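Long-range contacts in initiator protein NS1 (Murine minute virus, PDB 4R94), which nicks and unwinds DNA to initiate and direct viral genome replication, its N-terminal nickase domain binding the replication origin and a divalent metal: residues Ile42-Tyr47 and Lys84-Ile89; Phe115-Trp120 and Tyr209-Lys214; Val183-Tyr188 and Asp196-Val201. One frame throughout, in Å; residues are numbered along the deposited sequence.

Contact 1: residues Ile42-Tyr47 and Lys84-Ile89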
loop_
_atom_site.group_PDB
_atom_site.type_symbol
_atom_site.label_atom_id
_atom_site.label_comp_id
_atom_site.label_asym_id
_atom_site.label_seq_id
_atom_site.Cartn_x
_atom_site.Cartn_y
_atom_site.Cartn_z
ATOM N N ILE A 42 14.059 -3.841 -15.731
ATOM C CA ILE A 42 13.071 -3.042 -15.030
ATOM C C ILE A 42 12.868 -3.656 -13.659
ATOM O O ILE A 42 12.165 -4.657 -13.521
ATOM C CB ILE A 42 11.739 -2.986 -15.803
ATOM C CG1 ILE A 42 12.000 -2.633 -17.271
ATOM C CG2 ILE A 42 10.783 -1.982 -15.158
ATOM C CD1 ILE A 42 10.753 -2.619 -18.118
ATOM N N GLY A 43 13.521 -3.078 -12.655
ATOM C CA GLY A 43 13.483 -3.617 -11.313
ATOM C C GLY A 43 12.383 -2.973 -10.500
ATOM O O GLY A 43 11.577 -2.194 -11.034
ATOM N N TRP A 44 12.368 -3.280 -9.212
ATOM C CA TRP A 44 11.303 -2.834 -8.317
ATOM C C TRP A 44 11.283 -1.312 -8.218
ATOM O O TRP A 44 10.220 -0.703 -8.003
ATOM C CB TRP A 44 11.470 -3.460 -6.937
ATOM C CG TRP A 44 12.423 -2.730 -6.040
ATOM C CD1 TRP A 44 13.768 -2.961 -5.903
ATOM C CD2 TRP A 44 12.106 -1.668 -5.135
ATOM N NE1 TRP A 44 14.302 -2.092 -4.985
ATOM C CE2 TRP A 44 13.303 -1.292 -4.492
ATOM C CE3 TRP A 44 10.926 -0.987 -4.812
ATOM C CZ2 TRP A 44 13.353 -0.267 -3.548
ATOM C CZ3 TRP A 44 10.977 0.019 -3.873
ATOM C CH2 TRP A 44 12.182 0.380 -3.256
ATOM N N ASN A 45 12.458 -0.703 -8.383
ATOM C CA ASN A 45 12.612 0.728 -8.207
ATOM C C ASN A 45 12.895 1.446 -9.524
ATOM O O ASN A 45 13.598 2.447 -9.553
ATOM C CB ASN A 45 13.716 1.019 -7.181
ATOM C CG ASN A 45 15.055 0.389 -7.554
ATOM O OD1 ASN A 45 15.240 -0.101 -8.668
ATOM N ND2 ASN A 45 16.005 0.429 -6.623
ATOM N N SER A 46 12.334 0.933 -10.616
ATOM C CA SER A 46 12.512 1.565 -11.915
ATOM C C SER A 46 11.313 2.423 -12.288
ATOM O O SER A 46 11.012 2.578 -13.467
ATOM C CB SER A 46 12.740 0.508 -13.002
ATOM O OG SER A 46 13.945 -0.204 -12.780
ATOM N N TYR A 47 10.650 2.994 -11.284
ATOM C CA TYR A 47 9.424 3.766 -11.503
ATOM C C TYR A 47 9.503 5.124 -10.818
ATOM O O TYR A 47 8.609 5.514 -10.059
ATOM C CB TYR A 47 8.216 2.963 -10.993
ATOM C CG TYR A 47 8.089 1.613 -11.657
ATOM C CD1 TYR A 47 7.413 1.475 -12.869
ATOM C CD2 TYR A 47 8.656 0.479 -11.088
ATOM C CE1 TYR A 47 7.296 0.246 -13.497
ATOM C CE2 TYR A 47 8.534 -0.767 -11.701
ATOM C CZ TYR A 47 7.853 -0.874 -12.907
ATOM O OH TYR A 47 7.727 -2.104 -13.527
ATOM N N LYS A 84 13.612 5.385 -0.399
ATOM C CA LYS A 84 12.608 6.293 0.149
ATOM C C LYS A 84 11.825 6.999 -0.953
ATOM O O LYS A 84 10.597 7.063 -0.914
ATOM C CB LYS A 84 13.261 7.330 1.065
ATOM C CG LYS A 84 13.666 6.768 2.432
ATOM C CD LYS A 84 14.527 7.762 3.223
ATOM C CE LYS A 84 13.847 9.114 3.356
ATOM N NZ LYS A 84 14.737 10.140 3.993
ATOM N N LYS A 85 12.534 7.532 -1.936
ATOM C CA LYS A 85 11.867 8.213 -3.034
ATOM C C LYS A 85 10.881 7.301 -3.752
ATOM O O LYS A 85 9.753 7.705 -4.053
ATOM C CB LYS A 85 12.884 8.742 -4.034
ATOM C CG LYS A 85 12.274 9.715 -5.024
ATOM C CD LYS A 85 13.299 10.738 -5.455
ATOM C CE LYS A 85 12.635 12.017 -5.944
ATOM N NZ LYS A 85 12.096 12.863 -4.843
ATOM N N GLN A 86 11.303 6.076 -4.034
ATOM C CA GLN A 86 10.420 5.180 -4.769
ATOM C C GLN A 86 9.205 4.809 -3.932
ATOM O O GLN A 86 8.088 4.705 -4.471
ATOM C CB GLN A 86 11.169 3.932 -5.232
ATOM C CG GLN A 86 10.292 2.939 -6.012
ATOM C CD GLN A 86 9.884 3.472 -7.377
ATOM O OE1 GLN A 86 10.571 3.230 -8.371
ATOM N NE2 GLN A 86 8.764 4.208 -7.431
ATOM N N VAL A 87 9.405 4.606 -2.630
ATOM C CA VAL A 87 8.269 4.260 -1.756
ATOM C C VAL A 87 7.269 5.427 -1.700
ATOM O O VAL A 87 6.051 5.210 -1.727
ATOM C CB VAL A 87 8.733 3.891 -0.346
ATOM C CG1 VAL A 87 7.551 3.825 0.611
ATOM C CG2 VAL A 87 9.462 2.545 -0.376
ATOM N N PHE A 88 7.773 6.660 -1.656
ATOM C CA PHE A 88 6.888 7.830 -1.647
ATOM C C PHE A 88 6.077 7.915 -2.940
ATOM O O PHE A 88 4.868 8.172 -2.922
ATOM C CB PHE A 88 7.675 9.133 -1.468
ATOM C CG PHE A 88 8.452 9.198 -0.191
ATOM C CD1 PHE A 88 8.094 8.405 0.895
ATOM C CD2 PHE A 88 9.543 10.044 -0.079
ATOM C CE1 PHE A 88 8.817 8.462 2.073
ATOM C CE2 PHE A 88 10.267 10.107 1.100
ATOM C CZ PHE A 88 9.905 9.317 2.170
ATOM N N ILE A 89 6.756 7.710 -4.064
ATOM C CA ILE A 89 6.077 7.651 -5.344
ATOM C C ILE A 89 5.030 6.534 -5.346
ATOM O O ILE A 89 3.906 6.765 -5.739
ATOM C CB ILE A 89 7.073 7.458 -6.493
ATOM C CG1 ILE A 89 7.893 8.751 -6.658
ATOM C CG2 ILE A 89 6.337 7.101 -7.788
ATOM C CD1 ILE A 89 9.061 8.633 -7.616
#
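Gln-86 and Tyr-47 are joined by two hydrogen bonds that engage both ends of one side-chain amide. The backbone N of Tyr-47 donates to OE1 of Gln-86 over 2.9 Å, and NE2 of Gln-86 returns a 2.9 Å bond to the carbonyl O of Tyr-47. Their geometries differ. OE1 receives its N-H in the plane of the amide carbonyl, at an N-H...O angle of 144°. NE2 makes the straighter bond, at 157°, yet it stands well above the plane of the Tyr-47 carbonyl, while that oxygen lies close to the plane of the Gln-86 amide. Gripped at both atoms by the backbone of one residue, the amide has its rotation fixed. CG of Gln-86 is anti to the backbone N (chi1 180°), and a bend at chi2 follows before the amide.

The partner backbone leaves a type I beta turn, Gly-43 to Ser-46, that follows strand 40-42 of a two-stranded hairpin. Besides its backbone bond, the turn is closed by Gly-43 N donating to OG of Ser-46 at 2.9 Å. Gln-86 lies on helix 81-104, so the contact ties that helix to the loop leading from the hairpin to helix 54-70 in the nickase domain.

Around the polar pair, carbon atoms do the packing. CZ3 of Trp-44 lies 3.7 Å from CG of Gln-86, the two side chains sliding past each other in opposite directions. Within the turn itself, CB of Asn-45 sits over the centre of the Trp-44 indole. One turn further along the helix, CG2 of Ile-89 comes to 3.6 Å from the O of Tyr-47. Beyond the two segments, the Trp-44 ring meets Trp-120 edge-to-face, and Tyr-47 rests on Leu-173 of helix 167-179.

Contact 2: residues Phe115-Trp120 and Tyr209-Lys214. With MG (magnesium ion), chain B.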
loop_
_atom_site.group_PDB
_atom_site.type_symbol
_atom_site.label_atom_id
_atom_site.label_comp_id
_atom_site.label_asym_id
_atom_site.label_seq_id
_atom_site.Cartn_x
_atom_site.Cartn_y
_atom_site.Cartn_z
ATOM N N PHE A 115 -6.493 1.629 5.007
ATOM C CA PHE A 115 -5.205 1.577 5.666
ATOM C C PHE A 115 -4.200 1.082 4.652
ATOM O O PHE A 115 -4.475 0.123 3.933
ATOM C CB PHE A 115 -5.250 0.621 6.880
ATOM C CG PHE A 115 -3.908 0.371 7.521
ATOM C CD1 PHE A 115 -3.391 1.256 8.462
ATOM C CD2 PHE A 115 -3.176 -0.759 7.197
ATOM C CE1 PHE A 115 -2.159 1.030 9.055
ATOM C CE2 PHE A 115 -1.933 -0.999 7.789
ATOM C CZ PHE A 115 -1.423 -0.097 8.715
ATOM N N VAL A 116 -3.043 1.726 4.607
ATOM C CA VAL A 116 -2.000 1.396 3.655
ATOM C C VAL A 116 -0.701 1.129 4.408
ATOM O O VAL A 116 -0.353 1.895 5.310
ATOM C CB VAL A 116 -1.846 2.574 2.656
ATOM C CG1 VAL A 116 -0.541 2.499 1.879
ATOM C CG2 VAL A 116 -3.070 2.632 1.732
ATOM N N GLN A 117 0.008 0.039 4.099
ATOM C CA GLN A 117 1.316 -0.196 4.721
ATOM C C GLN A 117 2.327 -0.785 3.745
ATOM O O GLN A 117 2.134 -1.885 3.185
ATOM C CB GLN A 117 1.203 -1.118 5.940
ATOM C CG GLN A 117 2.563 -1.407 6.573
ATOM C CD GLN A 117 2.435 -1.715 8.059
ATOM O OE1 GLN A 117 1.956 -0.881 8.828
ATOM N NE2 GLN A 117 2.882 -2.898 8.469
ATOM N N HIS A 118 3.409 -0.045 3.546
ATOM C CA HIS A 118 4.506 -0.488 2.692
ATOM C C HIS A 118 5.461 -1.352 3.478
ATOM O O HIS A 118 5.880 -0.969 4.571
ATOM C CB HIS A 118 5.286 0.691 2.128
ATOM C CG HIS A 118 4.463 1.591 1.261
ATOM N ND1 HIS A 118 4.468 1.501 -0.107
ATOM C CD2 HIS A 118 3.598 2.580 1.588
ATOM C CE1 HIS A 118 3.654 2.427 -0.601
ATOM N NE2 HIS A 118 3.108 3.080 0.409
ATOM N N GLU A 119 5.826 -2.484 2.891
ATOM C CA GLU A 119 6.686 -3.472 3.534
ATOM C C GLU A 119 7.758 -4.023 2.592
ATOM O O GLU A 119 7.749 -3.782 1.377
ATOM C CB GLU A 119 5.854 -4.639 4.082
ATOM C CG GLU A 119 4.810 -4.224 5.111
ATOM C CD GLU A 119 4.069 -5.401 5.727
ATOM O OE1 GLU A 119 4.065 -6.511 5.141
ATOM O OE2 GLU A 119 3.466 -5.187 6.792
ATOM N N TRP A 120 8.685 -4.784 3.173
ATOM C CA TRP A 120 9.735 -5.422 2.400
ATOM C C TRP A 120 9.755 -6.883 2.768
ATOM O O TRP A 120 10.111 -7.238 3.887
ATOM C CB TRP A 120 11.099 -4.790 2.672
ATOM C CG TRP A 120 12.163 -5.310 1.765
ATOM C CD1 TRP A 120 12.930 -6.433 1.940
ATOM C CD2 TRP A 120 12.579 -4.725 0.533
ATOM N NE1 TRP A 120 13.796 -6.579 0.881
ATOM C CE2 TRP A 120 13.604 -5.540 0.006
ATOM C CE3 TRP A 120 12.184 -3.592 -0.176
ATOM C CZ2 TRP A 120 14.233 -5.255 -1.206
ATOM C CZ3 TRP A 120 12.816 -3.302 -1.378
ATOM C CH2 TRP A 120 13.830 -4.131 -1.879
ATOM N N TYR A 209 -3.443 -5.929 15.668
ATOM C CA TYR A 209 -2.843 -7.207 16.036
ATOM C C TYR A 209 -1.825 -7.723 15.028
ATOM O O TYR A 209 -1.158 -8.727 15.279
ATOM C CB TYR A 209 -3.934 -8.261 16.222
ATOM C CG TYR A 209 -4.914 -7.957 17.324
ATOM C CD1 TYR A 209 -4.472 -7.495 18.561
ATOM C CD2 TYR A 209 -6.277 -8.133 17.134
ATOM C CE1 TYR A 209 -5.370 -7.214 19.577
ATOM C CE2 TYR A 209 -7.184 -7.866 18.147
ATOM C CZ TYR A 209 -6.721 -7.400 19.366
ATOM O OH TYR A 209 -7.620 -7.127 20.383
ATOM N N TYR A 210 -1.702 -7.070 13.871
ATOM C CA TYR A 210 -0.760 -7.563 12.878
ATOM C C TYR A 210 0.068 -6.428 12.230
ATOM O O TYR A 210 1.290 -6.402 12.382
ATOM C CB TYR A 210 -1.496 -8.388 11.802
ATOM C CG TYR A 210 -0.553 -8.941 10.770
ATOM C CD1 TYR A 210 0.367 -9.936 11.102
ATOM C CD2 TYR A 210 -0.562 -8.460 9.470
ATOM C CE1 TYR A 210 1.256 -10.429 10.164
ATOM C CE2 TYR A 210 0.327 -8.952 8.522
ATOM C CZ TYR A 210 1.224 -9.934 8.873
ATOM O OH TYR A 210 2.100 -10.405 7.922
ATOM N N PHE A 211 -0.544 -5.496 11.503
ATOM C CA PHE A 211 0.322 -4.543 10.795
ATOM C C PHE A 211 1.134 -3.653 11.735
ATOM O O PHE A 211 2.293 -3.338 11.452
ATOM C CB PHE A 211 -0.490 -3.686 9.810
ATOM C CG PHE A 211 -0.962 -4.460 8.617
ATOM C CD1 PHE A 211 -0.040 -5.018 7.742
ATOM C CD2 PHE A 211 -2.320 -4.679 8.402
ATOM C CE1 PHE A 211 -0.458 -5.765 6.633
ATOM C CE2 PHE A 211 -2.755 -5.415 7.303
ATOM C CZ PHE A 211 -1.826 -5.976 6.425
ATOM N N LEU A 212 0.555 -3.274 12.868
ATOM C CA LEU A 212 1.278 -2.454 13.837
ATOM C C LEU A 212 2.331 -3.238 14.647
ATOM O O LEU A 212 3.069 -2.654 15.444
ATOM C CB LEU A 212 0.286 -1.766 14.792
ATOM C CG LEU A 212 -0.635 -0.713 14.170
ATOM C CD1 LEU A 212 -1.400 0.082 15.239
ATOM C CD2 LEU A 212 0.154 0.224 13.235
ATOM N N THR A 213 2.421 -4.550 14.446
ATOM C CA THR A 213 3.448 -5.325 15.143
ATOM C C THR A 213 4.776 -5.387 14.403
ATOM O O THR A 213 5.761 -5.895 14.954
ATOM C CB THR A 213 3.007 -6.790 15.405
ATOM O OG1 THR A 213 2.990 -7.532 14.177
ATOM C CG2 THR A 213 1.645 -6.846 16.067
ATOM N N LYS A 214 4.822 -4.893 13.163
ATOM C CA LYS A 214 6.023 -5.026 12.345
ATOM C C LYS A 214 7.167 -4.136 12.837
ATOM O O LYS A 214 6.943 -3.121 13.507
ATOM C CB LYS A 214 5.724 -4.696 10.865
ATOM C CG LYS A 214 4.573 -5.495 10.230
ATOM C CD LYS A 214 4.827 -7.000 10.249
ATOM C CE LYS A 214 3.696 -7.758 9.532
ATOM N NZ LYS A 214 3.752 -7.653 8.033
HETATM MG MG MG B . 3.623 -8.056 3.833
HETATM O O HOH W 1 2.766 -9.101 5.377
HETATM O O HOH W 2 3.169 -9.778 2.695
HETATM O O HOH W 3 5.590 -8.705 4.394
#
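Lys-214 crosses Glu-119 at about a right angle, running first past Gln-117 and then past OE2 of Glu-119. Its CB lies 4.1 Å from NE2 of Gln-117. CG, set beside the backbone N (chi1 -54°), is 3.6 Å from both that NE2 and Glu-119 OE2. CD stays near OE2, and CE passes 3.3 Å above the ring plane of Tyr-210, offset toward the rim. A last bend at chi4 brings NZ to OE2 of Glu-119 in a 2.8 Å salt bridge, approaching on the syn side, out of the carboxylate plane. The anti lone pair of the same OE2 takes a 2.9 Å bond from NE2 of Gln-117. NE2 also donates to the O of Phe-211 at 3.1 Å and 165°; both acceptors lie near its amide plane, and OE1 of Gln-117 is held by Ser-230 and Arg-245.

Two second-shell donors thus orient the carboxylate whose OE1 binds magnesium at 2.1 Å, a site completed by His-127, His-129 and three waters. One of these waters is hydrogen-bonded to OH of Tyr-210, the nuclease active-site tyrosine, at 2.9 Å. Residues Tyr-210 to Lys-214 form the predicted RCR-3 motif of rolling-circle nickases. CE2 of Phe-115 meets CB of Phe-211 obliquely. The contact packs the end of helix 203-211 and its following turn against strand 112-121, which runs between strands 125-134 and 227-232 of the central antiparallel sheet.

Contact 3: residues Val183-Tyr188 and Asp196-Val201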
loop_
_atom_site.group_PDB
_atom_site.type_symbol
_atom_site.label_atom_id
_atom_site.label_comp_id
_atom_site.label_asym_id
_atom_site.label_seq_id
_atom_site.Cartn_x
_atom_site.Cartn_y
_atom_site.Cartn_z
ATOM N N VAL A 183 -1.694 -6.617 -8.696
ATOM C CA VAL A 183 -2.523 -6.368 -7.524
ATOM C C VAL A 183 -3.184 -7.675 -7.146
ATOM O O VAL A 183 -3.888 -8.255 -7.974
ATOM C CB VAL A 183 -3.621 -5.323 -7.754
ATOM C CG1 VAL A 183 -4.428 -5.150 -6.485
ATOM C CG2 VAL A 183 -3.015 -3.971 -8.195
ATOM N N THR A 184 -2.959 -8.147 -5.920
ATOM C CA THR A 184 -3.597 -9.383 -5.466
ATOM C C THR A 184 -4.728 -9.076 -4.482
ATOM O O THR A 184 -4.727 -8.033 -3.828
ATOM C CB THR A 184 -2.592 -10.343 -4.804
ATOM O OG1 THR A 184 -2.046 -9.757 -3.617
ATOM C CG2 THR A 184 -1.467 -10.700 -5.754
ATOM N N LEU A 185 -5.673 -10.011 -4.381
ATOM C CA LEU A 185 -6.809 -9.926 -3.468
ATOM C C LEU A 185 -6.803 -11.148 -2.551
ATOM O O LEU A 185 -6.648 -12.271 -3.028
ATOM C CB LEU A 185 -8.113 -9.860 -4.265
ATOM C CG LEU A 185 -9.415 -10.097 -3.500
ATOM C CD1 LEU A 185 -9.775 -8.892 -2.642
ATOM C CD2 LEU A 185 -10.520 -10.450 -4.499
ATOM N N LEU A 186 -6.962 -10.931 -1.254
ATOM C CA LEU A 186 -6.997 -12.045 -0.301
ATOM C C LEU A 186 -8.233 -12.901 -0.542
ATOM O O LEU A 186 -9.350 -12.387 -0.603
ATOM C CB LEU A 186 -6.996 -11.543 1.142
ATOM C CG LEU A 186 -6.911 -12.686 2.165
ATOM C CD1 LEU A 186 -5.531 -13.323 2.105
ATOM C CD2 LEU A 186 -7.218 -12.182 3.570
ATOM N N THR A 187 -8.021 -14.210 -0.656
ATOM C CA THR A 187 -9.128 -15.149 -0.818
ATOM C C THR A 187 -8.965 -16.250 0.211
ATOM O O THR A 187 -7.913 -16.375 0.818
ATOM C CB THR A 187 -9.170 -15.781 -2.222
ATOM O OG1 THR A 187 -7.908 -16.405 -2.509
ATOM C CG2 THR A 187 -9.470 -14.733 -3.285
ATOM N N TYR A 188 -10.008 -17.040 0.412
ATOM C CA TYR A 188 -9.826 -18.258 1.181
ATOM C C TYR A 188 -8.929 -19.241 0.420
ATOM O O TYR A 188 -8.937 -19.272 -0.817
ATOM C CB TYR A 188 -11.177 -18.896 1.497
ATOM C CG TYR A 188 -12.019 -18.038 2.396
ATOM C CD1 TYR A 188 -12.858 -17.058 1.865
ATOM C CD2 TYR A 188 -11.957 -18.179 3.776
ATOM C CE1 TYR A 188 -13.621 -16.257 2.683
ATOM C CE2 TYR A 188 -12.714 -17.380 4.603
ATOM C CZ TYR A 188 -13.551 -16.433 4.050
ATOM O OH TYR A 188 -14.302 -15.643 4.873
ATOM N N ASP A 196 -12.500 -19.499 -6.181
ATOM C CA ASP A 196 -11.918 -18.733 -5.091
ATOM C C ASP A 196 -12.966 -17.762 -4.557
ATOM O O ASP A 196 -13.729 -17.170 -5.322
ATOM C CB ASP A 196 -10.666 -17.988 -5.552
ATOM C CG ASP A 196 -10.922 -17.144 -6.771
ATOM O OD1 ASP A 196 -10.823 -17.677 -7.896
ATOM O OD2 ASP A 196 -11.241 -15.950 -6.603
ATOM N N TYR A 197 -13.023 -17.632 -3.239
ATOM C CA TYR A 197 -13.958 -16.726 -2.595
ATOM C C TYR A 197 -13.187 -15.605 -1.937
ATOM O O TYR A 197 -12.203 -15.854 -1.256
ATOM C CB TYR A 197 -14.792 -17.451 -1.540
ATOM C CG TYR A 197 -15.743 -18.484 -2.090
ATOM C CD1 TYR A 197 -16.968 -18.105 -2.622
ATOM C CD2 TYR A 197 -15.428 -19.840 -2.053
ATOM C CE1 TYR A 197 -17.851 -19.044 -3.109
ATOM C CE2 TYR A 197 -16.305 -20.791 -2.545
ATOM C CZ TYR A 197 -17.516 -20.388 -3.067
ATOM O OH TYR A 197 -18.405 -21.321 -3.558
ATOM N N THR A 198 -13.630 -14.377 -2.155
ATOM C CA THR A 198 -13.020 -13.221 -1.512
ATOM C C THR A 198 -13.065 -13.367 0.000
ATOM O O THR A 198 -14.116 -13.722 0.551
ATOM C CB THR A 198 -13.735 -11.946 -1.926
ATOM O OG1 THR A 198 -13.585 -11.791 -3.343
ATOM C CG2 THR A 198 -13.158 -10.728 -1.192
ATOM N N LYS A 199 -11.933 -13.114 0.661
ATOM C CA LYS A 199 -11.860 -13.202 2.126
ATOM C C LYS A 199 -11.721 -11.807 2.731
ATOM O O LYS A 199 -10.630 -11.233 2.740
ATOM C CB LYS A 199 -10.682 -14.083 2.561
ATOM C CG LYS A 199 -10.548 -14.277 4.089
ATOM C CD LYS A 199 -9.470 -15.292 4.408
ATOM C CE LYS A 199 -9.256 -15.402 5.915
ATOM N NZ LYS A 199 -8.027 -16.175 6.210
ATOM N N CYS A 200 -12.817 -11.261 3.234
ATOM C CA CYS A 200 -12.748 -9.978 3.904
ATOM C C CYS A 200 -12.051 -10.159 5.245
ATOM O O CYS A 200 -12.065 -11.252 5.840
ATOM C CB CYS A 200 -14.139 -9.378 4.069
ATOM S SG CYS A 200 -14.914 -8.984 2.477
ATOM N N VAL A 201 -11.399 -9.102 5.705
ATOM C CA VAL A 201 -10.758 -9.143 7.005
ATOM C C VAL A 201 -11.375 -8.084 7.891
ATOM O O VAL A 201 -12.136 -7.235 7.415
ATOM C CB VAL A 201 -9.236 -8.942 6.908
ATOM C CG1 VAL A 201 -8.618 -10.013 6.019
ATOM C CG2 VAL A 201 -8.907 -7.558 6.369
HETATM O O HOH W 4 -10.015 -9.504 0.588
HETATM O O HOH W 5 -11.301 -19.383 -1.940
HETATM O O HOH W 6 -15.107 -13.016 3.714
#
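Leu-186 and Lys-199, with Tyr-188 and Tyr-197, form the tight part of this contact. Lys-199 N donates to the O of Leu-186 at 3.0 Å and a nearly straight 171°, and Tyr-188 N donates to the O of Tyr-197, also at 3.0 Å. A water beside the first bond donates to the carbonyls of Leu-186 and Lys-199. The two bonds flank Thr-187 and Thr-198, which make a single antiparallel bridge as a non-hydrogen-bonded pair. Here CB of Thr-187 presses to 3.2 Å from the O of Tyr-197.

The touching parts run 100° apart end to end, and the pairing is confined to this single bridge. The bridge closes the neck of the excursion that carries the origin-binding residues 191-195 of the Rep-type nickase domain. At its base, Leu-186 and Val-201 both bond by backbone to strand 24-31, through Ser-27 and Val-25, while CD2 of Leu-186 touches CG1 of Val-201 at 3.6 Å.

On the more exposed side the Tyr-188 ring and waters carry much of the contact. The extended Lys-199 chain crosses the ring at about a right angle, placing CG 3.8 Å from its centroid, 15° off the normal, in a CH-pi contact. CD1 of Tyr-188 packs 3.9 Å from CB of Tyr-197. One water links Tyr-188 O to Tyr-197 N, at 2.6 Å and 2.8 Å respectively. Another joins Tyr-188 OH and Cys-200 N.

Overall arrangement
Along the chain, contact 1 closes before contact 2 opens, and both segments of contact 3 fall between those of contact 2. Contacts 1 and 2 have centres 19 Å apart but touch, through Trp-44 with Trp-120 and Val-87 with His-118; helix 81-104 is followed by strand 112-121. Contacts 2 and 3 have centres 18 Å and nearest atoms about 7 Å apart. Contacts 1 and 3 lie on opposite sides of the chain's centre, 26 Å between centres. Strand 112-121, which carries the metal ligand Glu-119 and packs against the tyrosine-bearing helix end, shares an antiparallel sheet with strands 183-185 and 201-202 at the base of the origin-binding excursion, placing cleavage and origin recognition within one domain.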